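Local coordinates for protein putative hydroxymethylglutaryl-CoA synthase (Streptococcus mutans, PDB 3SQZ) that probably catalyses the formation of hydroxymethylglutaryl-CoA as an HMG-CoA synthase of the thiolase fold, and binds coenzyme A, at residues A[293-305]-A[318-330]. Numbering follows the deposited sequence.
Sequences KLKVNFEASILYS and LGLLSLLENSQNL
Ser301 and Leu323 bring their CA atoms to 4.0 Å, and the fit there shows how small residues let two helices meet almost backbone to backbone. The axes come within 6.9 Å at 119°; Ala300, Ser301 and Ser322 are low bumps, and Gly319 has no side chain to hold the backbones apart. Gly319 lies so close that its CA makes a C-H...O contact of 3.2 Å with Ser301 O. Ser322 is the polar bump; its hydroxyl, anti to the backbone N (chi1 -170°), reaches into the hollow between Ala300 O and Tyr304 N. It donates to Ala300 O in the carbonyl plane (OG to O 2.8 Å) and accepts from Tyr304 N, while also lying 3.5 Å above the plane of the Tyr304 ring, offset toward its rim. That ring lies alongside helix 315-326, with Leu318 CD1 at its edge. At its far end Tyr304 OH donates to Glu325 OE1 (2.5 Å), which offers its anti lone pair and also forms a salt bridge with Arg366; Asn326 ND2 adds a weak bond to the phenol oxygen. Towards the other end, Leu323 CD1 fills the hollow between Asn297 CB and Asn297 O, and the methyl of Ala300 sits against the backbone of Asn326 and Ser327. Beyond it the amides of Asn297 and Asn329 approach from opposite directions, their planes turned against each other. Asn329 ND2 meets a lone pair of Asn297 OD1 almost straight (2.9 Å, 176°), whereas the return bond, Asn297 ND2 to Asn329 OD1, is weak. Ser327 OG takes another weak bond from Asn297 ND2 and closes an ST turn onto Asn329 N. Leu323 and Asn297 also touch strand 263-266, so this crossed helix pair packs beside an outermost strand of the mixed sheet in a thiolase fold.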
loop_
_atom_site.group_PDB
_atom_site.type_symbol
_atom_site.label_atom_id
_atom_site.label_comp_id
_atom_site.label_asym_id
_atom_site.label_seq_id
_atom_site.Cartn_x
_atom_site.Cartn_y
_atom_site.Cartn_z
ATOM N N LYS A 293 21.005 -6.193 12.476
ATOM C CA LYS A 293 19.819 -6.917 12.038
ATOM C C LYS A 293 18.693 -5.978 11.619
ATOM O O LYS A 293 18.047 -6.179 10.586
ATOM C CB LYS A 293 19.316 -7.855 13.124
ATOM C CG LYS A 293 18.177 -8.711 12.637
ATOM C CD LYS A 293 18.069 -9.991 13.421
ATOM C CE LYS A 293 17.361 -9.758 14.732
ATOM N NZ LYS A 293 16.971 -11.054 15.352
ATOM N N LEU A 294 18.456 -4.954 12.427
ATOM C CA LEU A 294 17.393 -4.012 12.119
ATOM C C LEU A 294 17.683 -3.267 10.819
ATOM O O LEU A 294 16.777 -3.000 10.031
ATOM C CB LEU A 294 17.180 -3.035 13.279
ATOM C CG LEU A 294 16.552 -3.636 14.542
ATOM C CD1 LEU A 294 16.686 -2.702 15.733
ATOM C CD2 LEU A 294 15.094 -4.008 14.303
ATOM N N LYS A 295 18.951 -2.943 10.584
ATOM C CA LYS A 295 19.335 -2.243 9.364
ATOM C C LYS A 295 19.152 -3.126 8.126
ATOM O O LYS A 295 18.604 -2.691 7.115
ATOM C CB LYS A 295 20.779 -1.746 9.460
ATOM C CG LYS A 295 21.268 -1.052 8.203
ATOM C CD LYS A 295 20.404 0.143 7.849
ATOM C CE LYS A 295 21.069 0.982 6.772
ATOM N NZ LYS A 295 20.235 2.147 6.381
ATOM N N VAL A 296 19.610 -4.369 8.208
ATOM C CA VAL A 296 19.438 -5.306 7.107
ATOM C C VAL A 296 17.952 -5.514 6.815
ATOM O O VAL A 296 17.538 -5.584 5.652
ATOM C CB VAL A 296 20.140 -6.652 7.417
ATOM C CG1 VAL A 296 19.636 -7.754 6.508
ATOM C CG2 VAL A 296 21.656 -6.498 7.303
ATOM N N ASN A 297 17.144 -5.613 7.866
ATOM C CA ASN A 297 15.706 -5.778 7.679
ATOM C C ASN A 297 15.054 -4.524 7.112
ATOM O O ASN A 297 14.148 -4.618 6.274
ATOM C CB ASN A 297 15.028 -6.256 8.958
ATOM C CG ASN A 297 15.315 -7.718 9.245
ATOM O OD1 ASN A 297 15.136 -8.206 10.374
ATOM N ND2 ASN A 297 15.784 -8.423 8.232
ATOM N N PHE A 298 15.524 -3.354 7.526
ATOM C CA PHE A 298 15.057 -2.127 6.902
ATOM C C PHE A 298 15.332 -2.135 5.387
ATOM O O PHE A 298 14.444 -1.850 4.569
ATOM C CB PHE A 298 15.664 -0.876 7.536
ATOM C CG PHE A 298 15.289 0.358 6.791
ATOM C CD1 PHE A 298 14.026 0.911 6.951
ATOM C CD2 PHE A 298 16.144 0.904 5.842
ATOM C CE1 PHE A 298 13.637 2.012 6.215
ATOM C CE2 PHE A 298 15.756 2.007 5.101
ATOM C CZ PHE A 298 14.502 2.560 5.291
ATOM N N GLU A 299 16.558 -2.483 5.009
ATOM C CA GLU A 299 16.922 -2.531 3.599
ATOM C C GLU A 299 16.061 -3.542 2.834
ATOM O O GLU A 299 15.648 -3.280 1.705
ATOM C CB GLU A 299 18.410 -2.835 3.447
ATOM C CG GLU A 299 19.302 -1.737 4.011
ATOM C CD GLU A 299 19.175 -0.424 3.264
ATOM O OE1 GLU A 299 18.988 -0.448 2.027
ATOM O OE2 GLU A 299 19.272 0.639 3.916
ATOM N N ALA A 300 15.777 -4.687 3.449
ATOM C CA ALA A 300 14.901 -5.674 2.824
ATOM C C ALA A 300 13.512 -5.084 2.584
ATOM O O ALA A 300 12.890 -5.341 1.556
ATOM C CB ALA A 300 14.801 -6.923 3.690
ATOM N N SER A 301 13.026 -4.296 3.539
ATOM C CA SER A 301 11.668 -3.766 3.491
ATOM C C SER A 301 11.437 -2.732 2.393
ATOM O O SER A 301 10.295 -2.518 1.992
ATOM C CB SER A 301 11.243 -3.205 4.856
ATOM O OG SER A 301 11.755 -1.902 5.082
ATOM N N ILE A 302 12.502 -2.095 1.901
ATOM C CA ILE A 302 12.333 -1.057 0.880
ATOM C C ILE A 302 12.594 -1.535 -0.547
ATOM O O ILE A 302 12.425 -0.774 -1.496
ATOM C CB ILE A 302 13.181 0.205 1.186
ATOM C CG1 ILE A 302 14.685 -0.081 1.079
ATOM C CG2 ILE A 302 12.819 0.772 2.558
ATOM C CD1 ILE A 302 15.539 1.165 1.276
ATOM N N LEU A 303 12.976 -2.798 -0.702
ATOM C CA LEU A 303 13.356 -3.318 -2.012
ATOM C C LEU A 303 12.257 -3.160 -3.062
ATOM O O LEU A 303 12.518 -2.716 -4.174
ATOM C CB LEU A 303 13.727 -4.786 -1.880
ATOM C CG LEU A 303 14.961 -5.381 -2.546
ATOM C CD1 LEU A 303 16.158 -4.446 -2.495
ATOM C CD2 LEU A 303 15.286 -6.682 -1.839
ATOM N N TYR A 304 11.025 -3.527 -2.724
ATOM C CA TYR A 304 9.954 -3.436 -3.716
ATOM C C TYR A 304 9.596 -1.987 -4.029
ATOM O O TYR A 304 9.398 -1.624 -5.191
ATOM C CB TYR A 304 8.714 -4.221 -3.287
ATOM C CG TYR A 304 8.925 -5.716 -3.174
ATOM C CD1 TYR A 304 10.007 -6.348 -3.782
ATOM C CD2 TYR A 304 8.030 -6.496 -2.451
ATOM C CE1 TYR A 304 10.191 -7.715 -3.667
ATOM C CE2 TYR A 304 8.205 -7.859 -2.331
ATOM C CZ TYR A 304 9.289 -8.463 -2.935
ATOM O OH TYR A 304 9.487 -9.816 -2.822
ATOM N N SER A 305 9.530 -1.154 -2.997
ATOM C CA SER A 305 9.163 0.236 -3.195
ATOM C C SER A 305 10.135 0.969 -4.130
ATOM O O SER A 305 9.732 1.849 -4.885
ATOM C CB SER A 305 9.042 0.927 -1.841
ATOM O OG SER A 305 7.927 0.392 -1.137
ATOM N N LEU A 318 3.181 -3.073 1.549
ATOM C CA LEU A 318 4.137 -3.487 0.533
ATOM C C LEU A 318 5.524 -3.649 1.172
ATOM O O LEU A 318 6.249 -4.593 0.865
ATOM C CB LEU A 318 4.171 -2.478 -0.619
ATOM C CG LEU A 318 5.187 -2.781 -1.728
ATOM C CD1 LEU A 318 4.902 -4.119 -2.399
ATOM C CD2 LEU A 318 5.189 -1.651 -2.747
ATOM N N GLY A 319 5.896 -2.728 2.056
ATOM C CA GLY A 319 7.157 -2.859 2.764
ATOM C C GLY A 319 7.191 -4.082 3.666
ATOM O O GLY A 319 8.219 -4.760 3.762
ATOM N N LEU A 320 6.081 -4.373 4.348
ATOM C CA LEU A 320 5.986 -5.602 5.129
ATOM C C LEU A 320 6.226 -6.821 4.224
ATOM O O LEU A 320 7.003 -7.723 4.547
ATOM C CB LEU A 320 4.621 -5.697 5.814
ATOM C CG LEU A 320 4.341 -7.014 6.545
ATOM C CD1 LEU A 320 5.315 -7.273 7.708
ATOM C CD2 LEU A 320 2.895 -7.059 7.030
ATOM N N LEU A 321 5.563 -6.843 3.076
ATOM C CA LEU A 321 5.717 -7.954 2.144
ATOM C C LEU A 321 7.162 -8.078 1.650
ATOM O O LEU A 321 7.732 -9.167 1.618
ATOM C CB LEU A 321 4.758 -7.762 0.976
ATOM C CG LEU A 321 4.707 -8.888 -0.050
ATOM C CD1 LEU A 321 4.275 -10.214 0.576
ATOM C CD2 LEU A 321 3.783 -8.476 -1.188
ATOM N N SER A 322 7.755 -6.947 1.289
ATOM C CA SER A 322 9.139 -6.901 0.853
ATOM C C SER A 322 10.072 -7.435 1.951
ATOM O O SER A 322 10.980 -8.226 1.684
ATOM C CB SER A 322 9.483 -5.460 0.488
ATOM O OG SER A 322 10.738 -5.363 -0.163
ATOM N N LEU A 323 9.838 -7.003 3.184
ATOM C CA LEU A 323 10.590 -7.497 4.328
ATOM C C LEU A 323 10.495 -9.014 4.445
ATOM O O LEU A 323 11.504 -9.707 4.569
ATOM C CB LEU A 323 10.051 -6.856 5.602
ATOM C CG LEU A 323 10.571 -7.455 6.910
ATOM C CD1 LEU A 323 12.083 -7.216 7.088
ATOM C CD2 LEU A 323 9.783 -6.907 8.093
ATOM N N LEU A 324 9.278 -9.546 4.421
ATOM C CA LEU A 324 9.101 -10.970 4.661
ATOM C C LEU A 324 9.711 -11.815 3.556
ATOM O O LEU A 324 10.214 -12.911 3.816
ATOM C CB LEU A 324 7.621 -11.313 4.817
ATOM C CG LEU A 324 6.914 -10.626 5.984
ATOM C CD1 LEU A 324 5.534 -11.233 6.168
ATOM C CD2 LEU A 324 7.731 -10.719 7.271
ATOM N N GLU A 325 9.669 -11.306 2.329
ATOM C CA GLU A 325 10.179 -12.028 1.169
ATOM C C GLU A 325 11.684 -11.854 0.947
ATOM O O GLU A 325 12.282 -12.585 0.162
ATOM C CB GLU A 325 9.379 -11.654 -0.089
ATOM C CG GLU A 325 7.985 -12.252 -0.039
ATOM C CD GLU A 325 7.077 -11.931 -1.218
ATOM O OE1 GLU A 325 7.394 -11.042 -2.044
ATOM O OE2 GLU A 325 6.018 -12.591 -1.309
ATOM N N ASN A 326 12.302 -10.909 1.646
ATOM C CA ASN A 326 13.708 -10.599 1.402
ATOM C C ASN A 326 14.638 -10.633 2.605
ATOM O O ASN A 326 15.850 -10.709 2.436
ATOM C CB ASN A 326 13.842 -9.285 0.636
ATOM C CG ASN A 326 13.246 -9.386 -0.745
ATOM O OD1 ASN A 326 13.878 -9.900 -1.666
ATOM N ND2 ASN A 326 12.007 -8.942 -0.888
ATOM N N SER A 327 14.099 -10.604 3.816
ATOM C CA SER A 327 14.960 -10.766 4.982
ATOM C C SER A 327 15.518 -12.171 5.022
ATOM O O SER A 327 14.802 -13.142 4.757
ATOM C CB SER A 327 14.205 -10.506 6.279
ATOM O OG SER A 327 15.020 -10.856 7.389
ATOM N N GLN A 328 16.788 -12.282 5.389
ATOM C CA GLN A 328 17.418 -13.587 5.525
ATOM C C GLN A 328 17.504 -14.037 6.979
ATOM O O GLN A 328 18.080 -15.089 7.270
ATOM C CB GLN A 328 18.789 -13.592 4.844
ATOM C CG GLN A 328 18.687 -13.338 3.343
ATOM C CD GLN A 328 20.017 -13.455 2.624
ATOM O OE1 GLN A 328 20.067 -13.798 1.443
ATOM N NE2 GLN A 328 21.100 -13.169 3.334
ATOM N N ASN A 329 16.921 -13.261 7.893
ATOM C CA ASN A 329 17.049 -13.568 9.316
ATOM C C ASN A 329 15.746 -13.709 10.107
ATOM O O ASN A 329 15.775 -14.172 11.242
ATOM C CB ASN A 329 17.960 -12.553 10.008
ATOM C CG ASN A 329 17.430 -11.149 9.906
ATOM O OD1 ASN A 329 17.984 -10.311 9.187
ATOM N ND2 ASN A 329 16.338 -10.885 10.607
ATOM N N LEU A 330 14.605 -13.319 9.540
ATOM C CA LEU A 330 13.363 -13.399 10.304
ATOM C C LEU A 330 12.959 -14.841 10.550
ATOM O O LEU A 330 13.076 -15.692 9.662
ATOM C CB LEU A 330 12.232 -12.662 9.591
ATOM C CG LEU A 330 12.327 -11.139 9.622
ATOM C CD1 LEU A 330 11.276 -10.541 8.716
ATOM C CD2 LEU A 330 12.170 -10.590 11.033
HETATM O O HOH W 1 15.324 -11.743 13.265
#